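Long-range contact in ficolin-3 (Homo sapiens, PDB 2J5Z), which is a lectin of innate immunity that binds sugars such as galactose through its fibrinogen-like recognition domain, which also carries a calcium ion: residues S149-T154 and W176-Y181. Sequence-based numbering, arbitrary orientation.
With GAL (beta-D-galactopyranose), chain E.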
loop_
_atom_site.group_PDB
_atom_site.type_symbol
_atom_site.label_atom_id
_atom_site.label_comp_id
_atom_site.label_asym_id
_atom_site.label_seq_id
_atom_site.Cartn_x
_atom_site.Cartn_y
_atom_site.Cartn_z
ATOM N N SER A 149 21.066 -25.745 0.773
ATOM C CA SER A 149 22.306 -24.994 0.958
ATOM C C SER A 149 23.404 -25.568 0.073
ATOM O O SER A 149 23.525 -26.784 -0.045
ATOM C CB SER A 149 22.759 -25.013 2.408
ATOM O OG SER A 149 23.874 -24.140 2.568
ATOM N N GLY A 150 24.186 -24.699 -0.561
ATOM C CA GLY A 150 25.268 -25.147 -1.441
ATOM C C GLY A 150 24.849 -25.361 -2.882
ATOM O O GLY A 150 25.679 -25.733 -3.731
ATOM N N ARG A 151 23.572 -25.128 -3.180
ATOM C CA ARG A 151 23.055 -25.406 -4.507
ATOM C C ARG A 151 22.800 -24.127 -5.284
ATOM O O ARG A 151 22.450 -23.109 -4.694
ATOM C CB ARG A 151 21.784 -26.256 -4.421
ATOM C CG ARG A 151 22.045 -27.598 -3.757
ATOM C CD ARG A 151 20.822 -28.457 -3.629
ATOM N NE ARG A 151 21.166 -29.686 -2.923
ATOM C CZ ARG A 151 21.677 -30.765 -3.510
ATOM N NH1 ARG A 151 21.876 -30.786 -4.829
ATOM N NH2 ARG A 151 21.970 -31.836 -2.778
ATOM N N PRO A 152 23.011 -24.174 -6.609
ATOM C CA PRO A 152 22.753 -23.014 -7.454
ATOM C C PRO A 152 21.256 -22.790 -7.606
ATOM O O PRO A 152 20.468 -23.699 -7.386
ATOM C CB PRO A 152 23.359 -23.426 -8.802
ATOM C CG PRO A 152 23.201 -24.925 -8.816
ATOM C CD PRO A 152 23.496 -25.330 -7.392
ATOM N N PHE A 153 20.873 -21.572 -7.961
ATOM C CA PHE A 153 19.486 -21.271 -8.272
ATOM C C PHE A 153 19.214 -21.777 -9.688
ATOM O O PHE A 153 20.092 -21.663 -10.563
ATOM C CB PHE A 153 19.310 -19.748 -8.200
ATOM C CG PHE A 153 17.889 -19.297 -8.001
ATOM C CD1 PHE A 153 17.287 -19.393 -6.758
ATOM C CD2 PHE A 153 17.177 -18.719 -9.051
ATOM C CE1 PHE A 153 15.994 -18.949 -6.554
ATOM C CE2 PHE A 153 15.871 -18.272 -8.858
ATOM C CZ PHE A 153 15.277 -18.385 -7.611
ATOM N N THR A 154 18.028 -22.347 -9.918
ATOM C CA THR A 154 17.586 -22.681 -11.292
ATOM C C THR A 154 16.194 -22.159 -11.605
ATOM O O THR A 154 15.298 -22.124 -10.744
ATOM C CB THR A 154 17.741 -24.197 -11.740
ATOM O OG1 THR A 154 16.472 -24.872 -11.840
ATOM C CG2 THR A 154 18.687 -24.938 -10.884
ATOM N N TRP A 176 16.674 -23.106 -5.350
ATOM C CA TRP A 176 17.964 -23.759 -5.364
ATOM C C TRP A 176 17.716 -25.260 -5.405
ATOM O O TRP A 176 18.054 -25.981 -4.462
ATOM C CB TRP A 176 18.761 -23.353 -4.122
ATOM C CG TRP A 176 18.908 -21.854 -3.989
ATOM C CD1 TRP A 176 19.887 -21.065 -4.551
ATOM C CD2 TRP A 176 18.040 -20.963 -3.271
ATOM N NE1 TRP A 176 19.679 -19.741 -4.216
ATOM C CE2 TRP A 176 18.552 -19.653 -3.432
ATOM C CE3 TRP A 176 16.873 -21.145 -2.507
ATOM C CZ2 TRP A 176 17.938 -18.531 -2.866
ATOM C CZ3 TRP A 176 16.272 -20.029 -1.925
ATOM C CH2 TRP A 176 16.806 -18.734 -2.113
ATOM N N TYR A 177 17.126 -25.723 -6.512
ATOM C CA TYR A 177 16.669 -27.117 -6.616
ATOM C C TYR A 177 17.792 -28.152 -6.561
ATOM O O TYR A 177 18.894 -27.936 -7.065
ATOM C CB TYR A 177 15.849 -27.340 -7.898
ATOM C CG TYR A 177 14.535 -26.606 -7.914
ATOM C CD1 TYR A 177 13.560 -26.860 -6.953
ATOM C CD2 TYR A 177 14.270 -25.651 -8.884
ATOM C CE1 TYR A 177 12.348 -26.175 -6.954
ATOM C CE2 TYR A 177 13.069 -24.968 -8.895
ATOM C CZ TYR A 177 12.111 -25.237 -7.937
ATOM O OH TYR A 177 10.917 -24.548 -7.935
ATOM N N ALA A 178 17.465 -29.288 -5.962
ATOM C CA ALA A 178 18.300 -30.479 -6.032
ATOM C C ALA A 178 17.616 -31.422 -7.035
ATOM O O ALA A 178 17.762 -31.252 -8.247
ATOM C CB ALA A 178 18.402 -31.107 -4.650
ATOM N N SER A 179 16.856 -32.397 -6.543
ATOM C CA SER A 179 16.066 -33.254 -7.431
ATOM C C SER A 179 14.796 -33.821 -6.772
ATOM O O SER A 179 14.662 -35.039 -6.597
ATOM C CB SER A 179 16.938 -34.364 -8.036
ATOM O OG SER A 179 17.731 -34.992 -7.042
ATOM N N CYS A 180 13.849 -32.948 -6.422
ATOM C CA CYS A 180 13.974 -31.514 -6.660
ATOM C C CYS A 180 14.019 -30.650 -5.396
ATOM O O CYS A 180 14.826 -29.716 -5.326
ATOM C CB CYS A 180 12.856 -31.033 -7.583
ATOM S SG CYS A 180 13.048 -31.611 -9.267
ATOM N N TYR A 181 13.166 -30.937 -4.413
ATOM C CA TYR A 181 13.048 -30.038 -3.257
ATOM C C TYR A 181 12.495 -30.583 -1.931
ATOM O O TYR A 181 11.742 -31.564 -1.896
ATOM C CB TYR A 181 12.240 -28.784 -3.642
ATOM C CG TYR A 181 10.734 -28.978 -3.806
ATOM C CD1 TYR A 181 9.888 -28.983 -2.701
ATOM C CD2 TYR A 181 10.162 -29.098 -5.066
ATOM C CE1 TYR A 181 8.512 -29.129 -2.842
ATOM C CE2 TYR A 181 8.779 -29.241 -5.220
ATOM C CZ TYR A 181 7.965 -29.259 -4.104
ATOM O OH TYR A 181 6.599 -29.395 -4.231
HETATM C C1 GAL E . 11.451 -34.291 -4.459
HETATM C C2 GAL E . 10.583 -33.360 -3.626
HETATM C C3 GAL E . 9.175 -33.273 -4.199
HETATM C C4 GAL E . 9.139 -33.197 -5.726
HETATM C C5 GAL E . 10.193 -34.063 -6.397
HETATM C C6 GAL E . 10.250 -33.782 -7.893
HETATM O O1 GAL E . 12.783 -34.343 -3.934
HETATM O O2 GAL E . 10.515 -33.837 -2.274
HETATM O O3 GAL E . 8.539 -32.113 -3.658
HETATM O O4 GAL E . 9.320 -31.841 -6.147
HETATM O O5 GAL E . 11.451 -33.784 -5.788
HETATM O O6 GAL E . 10.312 -35.020 -8.611
HETATM O O HOH W 1 21.494 -28.919 -6.866
#
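A carbohydrate site lined largely by loops shows here how apolar contacts can join the segment that binds the sugar to its neighbour, with no direct hydrogen bond between residues 149-154 and 176-181. The aromatic part is a T-shaped pair: Phe-153, its CG anti to the backbone N (chi1 -159°), directs its CD1 edge over one face of the Trp-176 indole, 3.5 Å from NE1, with the planes at 73°. The indole N-H itself bonds to Tyr-129 O. Next to this pair the backbones meet, Trp-176 CA making a C-H...O contact of 3.2 Å with Pro-152 O. Arg-151 adds an apolar and a polar contact. Its extended chain lays one guanidinium face over the methyl of Ala-178, CZ to CB 3.5 Å; at the guanidinium edge a water accepts from NH1 and donates to Tyr-177 O, each at 2.8 Å, while NE bonds to Leu-147 O. Beyond Ala-178, after a cis peptide, the N of Cys-180, a residue disulfide-bonded to Cys-167, donates to galactose O5 at 2.6 Å, nearly straight at 160°. Sugar recognition thus relies partly on backbone groups at the far end of a segment whose near end meets residues 149-154 through ring packing, a methyl against a guanidinium face and one water bridge.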